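Local atomic coordinates of Mypaa.01249.c (Mycobacterium paratuberculosis, PDB entry 3RD5), a protein that is of uncertain function but probably acts as an oxidoreductase of the short-chain dehydrogenase/reductase type. Residues M97-Q111 against N153-Y165. Sequence-based numbering, arbitrary orientation.
Sequences MAVPYALTVDGFESQ and NWRSRRYSPWLAY
A chi1 of -173° puts the Y159 ring opposite its own backbone nitrogen and sends it toward the loop 97-109, with V99 O at its edge, while the Q111 side chain, extended beyond CG (chi2 -170°), carries its amide to the Y159 hydroxyl. Y159 OH donates to V99 O (2.7 Å), lying above the carbonyl plane, and accepts from Q111 NE2 at 2.9 Å, close to the plane of the glutamine amide. Q111 NE2 also donates to P161 O (3.0 Å), this time on a lone pair, and A98 N donates to Q111 OE1 at 2.9 Å. The two bonds from NE2 and the one to OE1 fix which way round the buried amide sits. P161 O also takes the helical bond from Y165 N; the glutamine thus shares an acceptor in the first turn of helix 161-185.

The two segments lead into neighbouring helices of the Rossmann fold, 110-126 and 161-185, and Y165 opens the Tyr-X-X-X-Lys sequence familiar from short-chain dehydrogenases. M97 CG sits squarely over the Y165 ring, 3.4 Å from its centroid, and its sulfur makes oblique Met-aromatic contacts with Y165 and W162. Next to it, A98 CB rests on the face of W162, 3.5 Å from the centroid of the six-membered ring.

Farther along, Y101 turns its ring edge to the face of Y159 in a T-shaped pair, planes at 76°, and lays CB over that same ring. E109 N donates to N153 OD1 (2.9 Å), and the asparagine amide runs nearly parallel to the F108 ring alongside. E109 caps helix 110-126 through OE2, which accepts from Q111 N, whereas a water joins its OE1 to W154 NE1 and A164 O.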
ATOM      1  N   MET A  97     -12.408  -0.655  -3.617  1.00 13.20           N
ATOM      2  CA  MET A  97     -12.457  -1.676  -4.647  1.00 13.25           C
ATOM      3  C   MET A  97     -13.798  -1.734  -5.389  1.00 14.27           C
ATOM      4  O   MET A  97     -14.833  -2.077  -4.800  1.00 15.26           O
ATOM      5  CB  MET A  97     -12.137  -3.091  -4.058  1.00 13.74           C
ATOM      6  CG  MET A  97     -12.087  -4.178  -5.096  1.00 12.14           C
ATOM      7  SD  MET A  97     -11.523  -5.792  -4.439  1.00 16.65           S
ATOM      8  CE  MET A  97     -12.955  -6.300  -3.465  1.00 18.19           C
ATOM      9  N   ALA A  98     -13.735  -1.472  -6.694  1.00 12.89           N
ATOM     10  CA  ALA A  98     -14.875  -1.677  -7.616  1.00 13.73           C
ATOM     11  C   ALA A  98     -16.129  -0.935  -7.189  1.00 16.00           C
ATOM     12  O   ALA A  98     -17.234  -1.444  -7.180  1.00 19.92           O
ATOM     13  CB  ALA A  98     -15.125  -3.164  -7.805  1.00 15.13           C
ATOM     14  N   VAL A  99     -15.929   0.322  -6.846  1.00 14.17           N
ATOM     15  CA  VAL A  99     -16.967   1.274  -6.423  1.00 14.63           C
ATOM     16  C   VAL A  99     -17.472   2.083  -7.644  1.00 14.17           C
ATOM     17  O   VAL A  99     -16.835   2.074  -8.703  1.00 13.79           O
ATOM     18  CB  VAL A  99     -16.425   2.232  -5.351  1.00 14.51           C
ATOM     19  CG1 VAL A  99     -16.088   1.445  -4.050  1.00 17.77           C
ATOM     20  CG2 VAL A  99     -15.224   3.020  -5.837  1.00 15.96           C
ATOM     21  N   PRO A 100     -18.627   2.756  -7.521  1.00 15.16           N
ATOM     22  CA  PRO A 100     -19.081   3.665  -8.575  1.00 15.41           C
ATOM     23  C   PRO A 100     -18.131   4.803  -8.850  1.00 15.24           C
ATOM     24  O   PRO A 100     -17.243   5.116  -8.042  1.00 15.08           O
ATOM     25  CB  PRO A 100     -20.436   4.164  -8.065  1.00 17.34           C
ATOM     26  CG  PRO A 100     -20.873   3.097  -7.081  1.00 18.23           C
ATOM     27  CD  PRO A 100     -19.601   2.659  -6.431  1.00 16.59           C
ATOM     28  N   TYR A 101     -18.308   5.422 -10.003  1.00 15.50           N
ATOM     29  CA  TYR A 101     -17.524   6.598 -10.377  1.00 14.93           C
ATOM     30  C   TYR A 101     -17.750   7.730  -9.382  1.00 14.09           C
ATOM     31  O   TYR A 101     -18.881   8.083  -9.090  1.00 15.07           O
ATOM     32  CB  TYR A 101     -17.934   7.071 -11.788  1.00 15.51           C
ATOM     33  CG  TYR A 101     -17.295   8.352 -12.239  1.00 14.84           C
ATOM     34  CD1 TYR A 101     -17.968   9.565 -12.117  1.00 15.42           C
ATOM     35  CD2 TYR A 101     -16.031   8.346 -12.807  1.00 16.41           C
ATOM     36  CE1 TYR A 101     -17.378  10.765 -12.502  1.00 16.43           C
ATOM     37  CE2 TYR A 101     -15.428   9.544 -13.237  1.00 16.03           C
ATOM     38  CZ  TYR A 101     -16.119  10.742 -13.091  1.00 16.28           C
ATOM     39  OH  TYR A 101     -15.560  11.958 -13.489  1.00 18.18           O
ATOM     40  N   ALA A 102     -16.652   8.294  -8.898  1.00 15.22           N
ATOM     41  CA  ALA A 102     -16.643   9.408  -7.963  1.00 15.49           C
ATOM     42  C   ALA A 102     -15.299  10.073  -7.983  1.00 16.01           C
ATOM     43  O   ALA A 102     -14.304   9.452  -8.345  1.00 16.54           O
ATOM     44  CB  ALA A 102     -16.989   8.920  -6.533  1.00 16.77           C
ATOM     45  N   LEU A 103     -15.278  11.349  -7.605  1.00 17.18           N
ATOM     46  CA  LEU A 103     -14.063  12.137  -7.570  1.00 17.52           C
ATOM     47  C   LEU A 103     -13.690  12.499  -6.149  1.00 18.71           C
ATOM     48  O   LEU A 103     -14.549  12.747  -5.276  1.00 21.70           O
ATOM     49  CB  LEU A 103     -14.268  13.410  -8.394  1.00 18.73           C
ATOM     50  CG  LEU A 103     -14.476  13.230  -9.891  1.00 18.93           C
ATOM     51  CD1 LEU A 103     -14.593  14.631 -10.567  1.00 23.51           C
ATOM     52  CD2 LEU A 103     -13.437  12.353 -10.578  1.00 21.43           C
ATOM     53  N   THR A 104     -12.394  12.580  -5.922  1.00 17.70           N
ATOM     54  CA  THR A 104     -11.855  13.039  -4.641  1.00 18.27           C
ATOM     55  C   THR A 104     -11.911  14.574  -4.575  1.00 19.68           C
ATOM     56  O   THR A 104     -12.206  15.234  -5.545  1.00 20.09           O
ATOM     57  CB  THR A 104     -10.399  12.539  -4.452  1.00 17.20           C
ATOM     58  OG1 THR A 104      -9.508  13.259  -5.346  1.00 17.12           O
ATOM     59  CG2 THR A 104     -10.256  11.078  -4.668  1.00 17.04           C
ATOM     60  N   VAL A 105     -11.525  15.100  -3.401  1.00 21.65           N
ATOM     61  CA  VAL A 105     -11.388  16.530  -3.155  1.00 22.95           C
ATOM     62  C   VAL A 105     -10.511  17.194  -4.242  1.00 21.42           C
ATOM     63  O   VAL A 105     -10.731  18.350  -4.684  1.00 22.91           O
ATOM     64  CB  VAL A 105     -10.723  16.743  -1.725  1.00 22.91           C
ATOM     65  CG1 VAL A 105     -10.489  18.191  -1.466  1.00 29.78           C
ATOM     66  CG2 VAL A 105     -11.602  16.080  -0.613  1.00 27.17           C
ATOM     67  N   ASP A 106      -9.473  16.460  -4.639  1.00 17.98           N
ATOM     68  CA  ASP A 106      -8.494  16.939  -5.607  1.00 17.87           C
ATOM     69  C   ASP A 106      -8.834  16.663  -7.079  1.00 17.78           C
ATOM     70  O   ASP A 106      -8.047  16.982  -7.979  1.00 20.01           O
ATOM     71  CB  ASP A 106      -7.115  16.355  -5.223  1.00 17.08           C
ATOM     72  CG  ASP A 106      -6.733  16.719  -3.788  1.00 20.04           C
ATOM     73  OD1 ASP A 106      -6.490  17.933  -3.551  1.00 22.77           O
ATOM     74  OD2 ASP A 106      -6.761  15.824  -2.921  1.00 18.81           O
ATOM     75  N   GLY A 107     -10.007  16.091  -7.305  1.00 18.05           N
ATOM     76  CA  GLY A 107     -10.491  15.808  -8.655  1.00 17.83           C
ATOM     77  C   GLY A 107     -10.035  14.529  -9.274  1.00 17.85           C
ATOM     78  O   GLY A 107     -10.155  14.332 -10.496  1.00 18.93           O
ATOM     79  N   PHE A 108      -9.524  13.622  -8.441  1.00 15.65           N
ATOM     80  CA  PHE A 108      -9.059  12.352  -8.962  1.00 15.08           C
ATOM     81  C   PHE A 108     -10.204  11.333  -8.969  1.00 14.38           C
ATOM     82  O   PHE A 108     -11.057  11.344  -8.090  1.00 14.67           O
ATOM     83  CB  PHE A 108      -7.921  11.755  -8.115  1.00 14.98           C
ATOM     84  CG  PHE A 108      -6.766  12.686  -7.836  1.00 15.40           C
ATOM     85  CD1 PHE A 108      -6.298  13.594  -8.786  1.00 14.79           C
ATOM     86  CD2 PHE A 108      -6.067  12.565  -6.637  1.00 14.81           C
ATOM     87  CE1 PHE A 108      -5.222  14.398  -8.489  1.00 15.24           C
ATOM     88  CE2 PHE A 108      -4.946  13.373  -6.367  1.00 15.60           C
ATOM     89  CZ  PHE A 108      -4.572  14.303  -7.300  1.00 15.95           C
ATOM     90  N   GLU A 109     -10.212  10.406  -9.930  1.00 14.33           N
ATOM     91  CA  GLU A 109     -11.120   9.250  -9.856  1.00 14.07           C
ATOM     92  C   GLU A 109     -10.808   8.529  -8.537  1.00 13.68           C
ATOM     93  O   GLU A 109      -9.639   8.415  -8.133  1.00 13.61           O
ATOM     94  CB  GLU A 109     -10.971   8.360 -11.091  1.00 13.31           C
ATOM     95  CG  GLU A 109     -11.851   7.127 -11.126  1.00 14.34           C
ATOM     96  CD  GLU A 109     -11.294   5.938 -10.320  1.00 13.95           C
ATOM     97  OE1 GLU A 109     -10.059   5.734 -10.383  1.00 14.39           O
ATOM     98  OE2 GLU A 109     -12.076   5.234  -9.626  1.00 13.75           O
ATOM     99  N   SER A 110     -11.837   8.070  -7.839  1.00 13.60           N
ATOM    100  CA  SER A 110     -11.603   7.694  -6.435  1.00 13.05           C
ATOM    101  C   SER A 110     -10.678   6.499  -6.214  1.00 12.99           C
ATOM    102  O   SER A 110      -9.943   6.477  -5.229  1.00 13.08           O
ATOM    103  CB  SER A 110     -12.919   7.547  -5.651  1.00 13.39           C
ATOM    104  OG  SER A 110     -13.631   6.370  -6.014  1.00 15.29           O
ATOM    105  N   GLN A 111     -10.695   5.525  -7.108  1.00 12.68           N
ATOM    106  CA  GLN A 111      -9.845   4.347  -6.911  1.00 12.39           C
ATOM    107  C   GLN A 111      -8.386   4.708  -7.176  1.00 12.52           C
ATOM    108  O   GLN A 111      -7.516   4.400  -6.360  1.00 12.60           O
ATOM    109  CB  GLN A 111     -10.331   3.145  -7.718  1.00 11.99           C
ATOM    110  CG  GLN A 111     -11.747   2.747  -7.352  1.00 12.81           C
ATOM    111  CD  GLN A 111     -12.165   1.435  -7.950  1.00 12.62           C
ATOM    112  OE1 GLN A 111     -11.649   0.364  -7.569  1.00 12.35           O
ATOM    113  NE2 GLN A 111     -13.116   1.482  -8.887  1.00 13.80           N
ATOM    114  N   ASN A 153      -7.742   9.696 -14.829  1.00 14.29           N
ATOM    115  CA  ASN A 153      -8.882   9.923 -13.952  1.00 14.30           C
ATOM    116  C   ASN A 153     -10.244   9.683 -14.610  1.00 13.97           C
ATOM    117  O   ASN A 153     -11.275  10.046 -14.036  1.00 15.03           O
ATOM    118  CB  ASN A 153      -8.782  11.325 -13.329  1.00 15.06           C
ATOM    119  CG  ASN A 153      -7.679  11.408 -12.299  1.00 14.94           C
ATOM    120  OD1 ASN A 153      -7.676  10.654 -11.328  1.00 14.97           O
ATOM    121  ND2 ASN A 153      -6.672  12.276 -12.522  1.00 19.23           N
ATOM    122  N   TRP A 154     -10.262   8.994 -15.736  1.00 13.97           N
ATOM    123  CA  TRP A 154     -11.522   8.497 -16.352  1.00 13.99           C
ATOM    124  C   TRP A 154     -12.486   9.655 -16.609  1.00 15.85           C
ATOM    125  O   TRP A 154     -13.702   9.518 -16.409  1.00 16.08           O
ATOM    126  CB  TRP A 154     -12.164   7.423 -15.450  1.00 13.65           C
ATOM    127  CG  TRP A 154     -11.359   6.169 -15.219  1.00 14.02           C
ATOM    128  CD1 TRP A 154     -10.342   5.992 -14.315  1.00 13.88           C
ATOM    129  CD2 TRP A 154     -11.537   4.907 -15.877  1.00 13.21           C
ATOM    130  NE1 TRP A 154      -9.885   4.700 -14.381  1.00 13.58           N
ATOM    131  CE2 TRP A 154     -10.590   4.025 -15.337  1.00 12.29           C
ATOM    132  CE3 TRP A 154     -12.414   4.442 -16.878  1.00 13.29           C
ATOM    133  CZ2 TRP A 154     -10.477   2.697 -15.748  1.00 13.93           C
ATOM    134  CZ3 TRP A 154     -12.302   3.119 -17.295  1.00 14.45           C
ATOM    135  CH2 TRP A 154     -11.334   2.265 -16.732  1.00 14.71           C
ATOM    136  N   ARG A 155     -11.958  10.766 -17.101  1.00 16.62           N
ATOM    137  CA  ARG A 155     -12.799  11.947 -17.370  1.00 17.80           C
ATOM    138  C   ARG A 155     -13.525  11.893 -18.708  1.00 18.96           C
ATOM    139  O   ARG A 155     -14.613  12.501 -18.861  1.00 19.14           O
ATOM    140  CB  ARG A 155     -11.913  13.197 -17.330  1.00 18.73           C
ATOM    141  CG  ARG A 155     -12.687  14.502 -17.440  1.00 24.09           C
ATOM    142  CD  ARG A 155     -13.601  14.721 -16.278  1.00 30.56           C
ATOM    143  NE  ARG A 155     -14.489  15.847 -16.572  1.00 37.28           N
ATOM    144  CZ  ARG A 155     -15.640  15.751 -17.240  1.00 39.77           C
ATOM    145  NH1 ARG A 155     -16.098  14.563 -17.672  1.00 37.41           N
ATOM    146  NH2 ARG A 155     -16.349  16.859 -17.461  1.00 42.13           N
ATOM    147  N   SER A 156     -12.948  11.196 -19.669  1.00 18.02           N
ATOM    148  CA  SER A 156     -13.405  11.226 -21.084  1.00 19.37           C
ATOM    149  C   SER A 156     -13.558   9.839 -21.690  1.00 17.93           C
ATOM    150  O   SER A 156     -13.516   9.670 -22.916  1.00 19.75           O
ATOM    151  CB  SER A 156     -12.430  12.079 -21.920  1.00 21.10           C
ATOM    152  OG  SER A 156     -12.352  13.400 -21.384  1.00 25.07           O
ATOM    153  N   ARG A 157     -13.758   8.839 -20.832  1.00 17.37           N
ATOM    154  CA  ARG A 157     -13.909   7.461 -21.246  1.00 15.94           C
ATOM    155  C   ARG A 157     -14.861   6.761 -20.249  1.00 16.01           C
ATOM    156  O   ARG A 157     -14.763   6.991 -19.058  1.00 16.95           O
ATOM    157  CB  ARG A 157     -12.538   6.726 -21.298  1.00 16.34           C
ATOM    158  CG  ARG A 157     -11.776   6.658 -19.994  1.00 15.43           C
ATOM    159  CD  ARG A 157     -10.296   6.340 -20.225  1.00 16.63           C
ATOM    160  NE  ARG A 157      -9.472   6.333 -19.015  1.00 14.71           N
ATOM    161  CZ  ARG A 157      -9.019   5.233 -18.396  1.00 14.55           C
ATOM    162  NH1 ARG A 157      -9.326   4.020 -18.836  1.00 16.86           N
ATOM    163  NH2 ARG A 157      -8.226   5.378 -17.354  1.00 14.94           N
ATOM    164  N   ARG A 158     -15.763   5.939 -20.756  1.00 16.23           N
ATOM    165  CA  ARG A 158     -16.761   5.244 -19.941  1.00 16.52           C
ATOM    166  C   ARG A 158     -16.070   4.521 -18.786  1.00 15.81           C
ATOM    167  O   ARG A 158     -15.050   3.804 -18.971  1.00 16.21           O
ATOM    168  CB  ARG A 158     -17.536   4.232 -20.783  1.00 17.99           C
ATOM    169  CG  ARG A 158     -18.440   3.294 -19.976  1.00 18.26           C
ATOM    170  CD  ARG A 158     -19.051   2.209 -20.912  1.00 21.83           C
ATOM    171  NE  ARG A 158     -20.024   2.792 -21.766  1.00 22.85           N
ATOM    172  CZ  ARG A 158     -20.196   2.557 -23.076  1.00 22.07           C
ATOM    173  NH1 ARG A 158     -19.342   1.813 -23.792  1.00 23.35           N
ATOM    174  NH2 ARG A 158     -21.187   3.134 -23.677  1.00 20.89           N
ATOM    175  N   TYR A 159     -16.635   4.662 -17.593  1.00 15.09           N
ATOM    176  CA  TYR A 159     -16.091   4.034 -16.408  1.00 14.41           C
ATOM    177  C   TYR A 159     -16.394   2.541 -16.347  1.00 14.68           C
ATOM    178  O   TYR A 159     -17.482   2.093 -16.705  1.00 15.66           O
ATOM    179  CB  TYR A 159     -16.705   4.702 -15.192  1.00 14.57           C
ATOM    180  CG  TYR A 159     -16.151   4.319 -13.825  1.00 13.44           C
ATOM    181  CD1 TYR A 159     -14.876   4.743 -13.414  1.00 14.12           C
ATOM    182  CD2 TYR A 159     -16.938   3.608 -12.921  1.00 15.70           C
ATOM    183  CE1 TYR A 159     -14.450   4.456 -12.118  1.00 14.66           C
ATOM    184  CE2 TYR A 159     -16.515   3.331 -11.651  1.00 15.26           C
ATOM    185  CZ  TYR A 159     -15.279   3.731 -11.279  1.00 15.36           C
ATOM    186  OH  TYR A 159     -14.925   3.443  -9.930  1.00 17.89           O
ATOM    187  N   SER A 160     -15.444   1.774 -15.798  1.00 14.88           N
ATOM    188  CA  SER A 160     -15.593   0.382 -15.407  1.00 15.69           C
ATOM    189  C   SER A 160     -15.159   0.268 -13.944  1.00 15.06           C
ATOM    190  O   SER A 160     -13.954   0.486 -13.655  1.00 15.16           O
ATOM    191  CB  SER A 160     -14.712  -0.486 -16.277  1.00 16.01           C
ATOM    192  OG  SER A 160     -14.583  -1.799 -15.670  1.00 17.36           O
ATOM    193  N   PRO A 161     -16.062  -0.081 -13.009  1.00 14.38           N
ATOM    194  CA  PRO A 161     -15.632  -0.232 -11.620  1.00 14.14           C
ATOM    195  C   PRO A 161     -14.408  -1.167 -11.459  1.00 13.79           C
ATOM    196  O   PRO A 161     -13.471  -0.848 -10.720  1.00 13.58           O
ATOM    197  CB  PRO A 161     -16.865  -0.753 -10.902  1.00 15.19           C
ATOM    198  CG  PRO A 161     -18.000  -0.152 -11.712  1.00 16.14           C
ATOM    199  CD  PRO A 161     -17.542  -0.185 -13.129  1.00 15.31           C
ATOM    200  N   TRP A 162     -14.439  -2.322 -12.108  1.00 13.83           N
ATOM    201  CA  TRP A 162     -13.343  -3.288 -11.960  1.00 13.32           C
ATOM    202  C   TRP A 162     -12.109  -2.865 -12.714  1.00 13.35           C
ATOM    203  O   TRP A 162     -10.984  -3.033 -12.181  1.00 13.56           O
ATOM    204  CB  TRP A 162     -13.781  -4.728 -12.324  1.00 13.53           C
ATOM    205  CG  TRP A 162     -14.551  -5.354 -11.219  1.00 14.54           C
ATOM    206  CD1 TRP A 162     -15.919  -5.521 -11.132  1.00 16.98           C
ATOM    207  CD2 TRP A 162     -14.013  -5.790  -9.974  1.00 14.73           C
ATOM    208  NE1 TRP A 162     -16.226  -6.074  -9.921  1.00 19.01           N
ATOM    209  CE2 TRP A 162     -15.076  -6.262  -9.196  1.00 16.86           C
ATOM    210  CE3 TRP A 162     -12.705  -5.867  -9.464  1.00 16.10           C
ATOM    211  CZ2 TRP A 162     -14.868  -6.776  -7.886  1.00 16.71           C
ATOM    212  CZ3 TRP A 162     -12.510  -6.390  -8.171  1.00 16.37           C
ATOM    213  CH2 TRP A 162     -13.606  -6.842  -7.423  1.00 17.81           C
ATOM    214  N   LEU A 163     -12.211  -2.333 -13.933  1.00 13.37           N
ATOM    215  CA  LEU A 163     -10.995  -1.902 -14.632  1.00 13.26           C
ATOM    216  C   LEU A 163     -10.355  -0.653 -13.985  1.00 12.21           C
ATOM    217  O   LEU A 163      -9.141  -0.456 -14.065  1.00 13.65           O
ATOM    218  CB  LEU A 163     -11.174  -1.764 -16.158  1.00 14.24           C
ATOM    219  CG  LEU A 163     -11.345  -3.072 -16.921  1.00 16.63           C
ATOM    220  CD1 LEU A 163     -11.755  -2.762 -18.394  1.00 22.20           C
ATOM    221  CD2 LEU A 163     -10.068  -3.923 -16.886  1.00 20.50           C
ATOM    222  N   ALA A 164     -11.157   0.168 -13.321  1.00 12.93           N
ATOM    223  CA  ALA A 164     -10.611   1.279 -12.524  1.00 12.27           C
ATOM    224  C   ALA A 164      -9.849   0.750 -11.301  1.00 12.00           C
ATOM    225  O   ALA A 164      -8.761   1.257 -10.965  1.00 12.35           O
ATOM    226  CB  ALA A 164     -11.723   2.288 -12.130  1.00 13.64           C
ATOM    227  N   TYR A 165     -10.387  -0.282 -10.643  1.00 12.09           N
ATOM    228  CA  TYR A 165      -9.624  -1.013  -9.616  1.00 11.49           C
ATOM    229  C   TYR A 165      -8.299  -1.523 -10.196  1.00 11.60           C
ATOM    230  O   TYR A 165      -7.221  -1.295  -9.641  1.00 12.09           O
ATOM    231  CB  TYR A 165     -10.433  -2.157  -9.016  1.00 11.60           C
ATOM    232  CG  TYR A 165      -9.779  -2.772  -7.785  1.00 11.81           C
ATOM    233  CD1 TYR A 165      -9.453  -1.994  -6.667  1.00 12.09           C
ATOM    234  CD2 TYR A 165      -9.432  -4.104  -7.761  1.00 12.91           C
ATOM    235  CE1 TYR A 165      -8.845  -2.548  -5.559  1.00 12.30           C
ATOM    236  CE2 TYR A 165      -8.831  -4.659  -6.672  1.00 13.07           C
ATOM    237  CZ  TYR A 165      -8.550  -3.885  -5.567  1.00 13.22           C
ATOM    238  OH  TYR A 165      -7.894  -4.476  -4.477  1.00 14.38           O
TER
HETATM  239  O   HOH W   1     -12.945  12.180 -14.079  1.00 19.91           O
HETATM  240  O   HOH W   2      -8.450   3.881 -11.800  1.00 12.85           O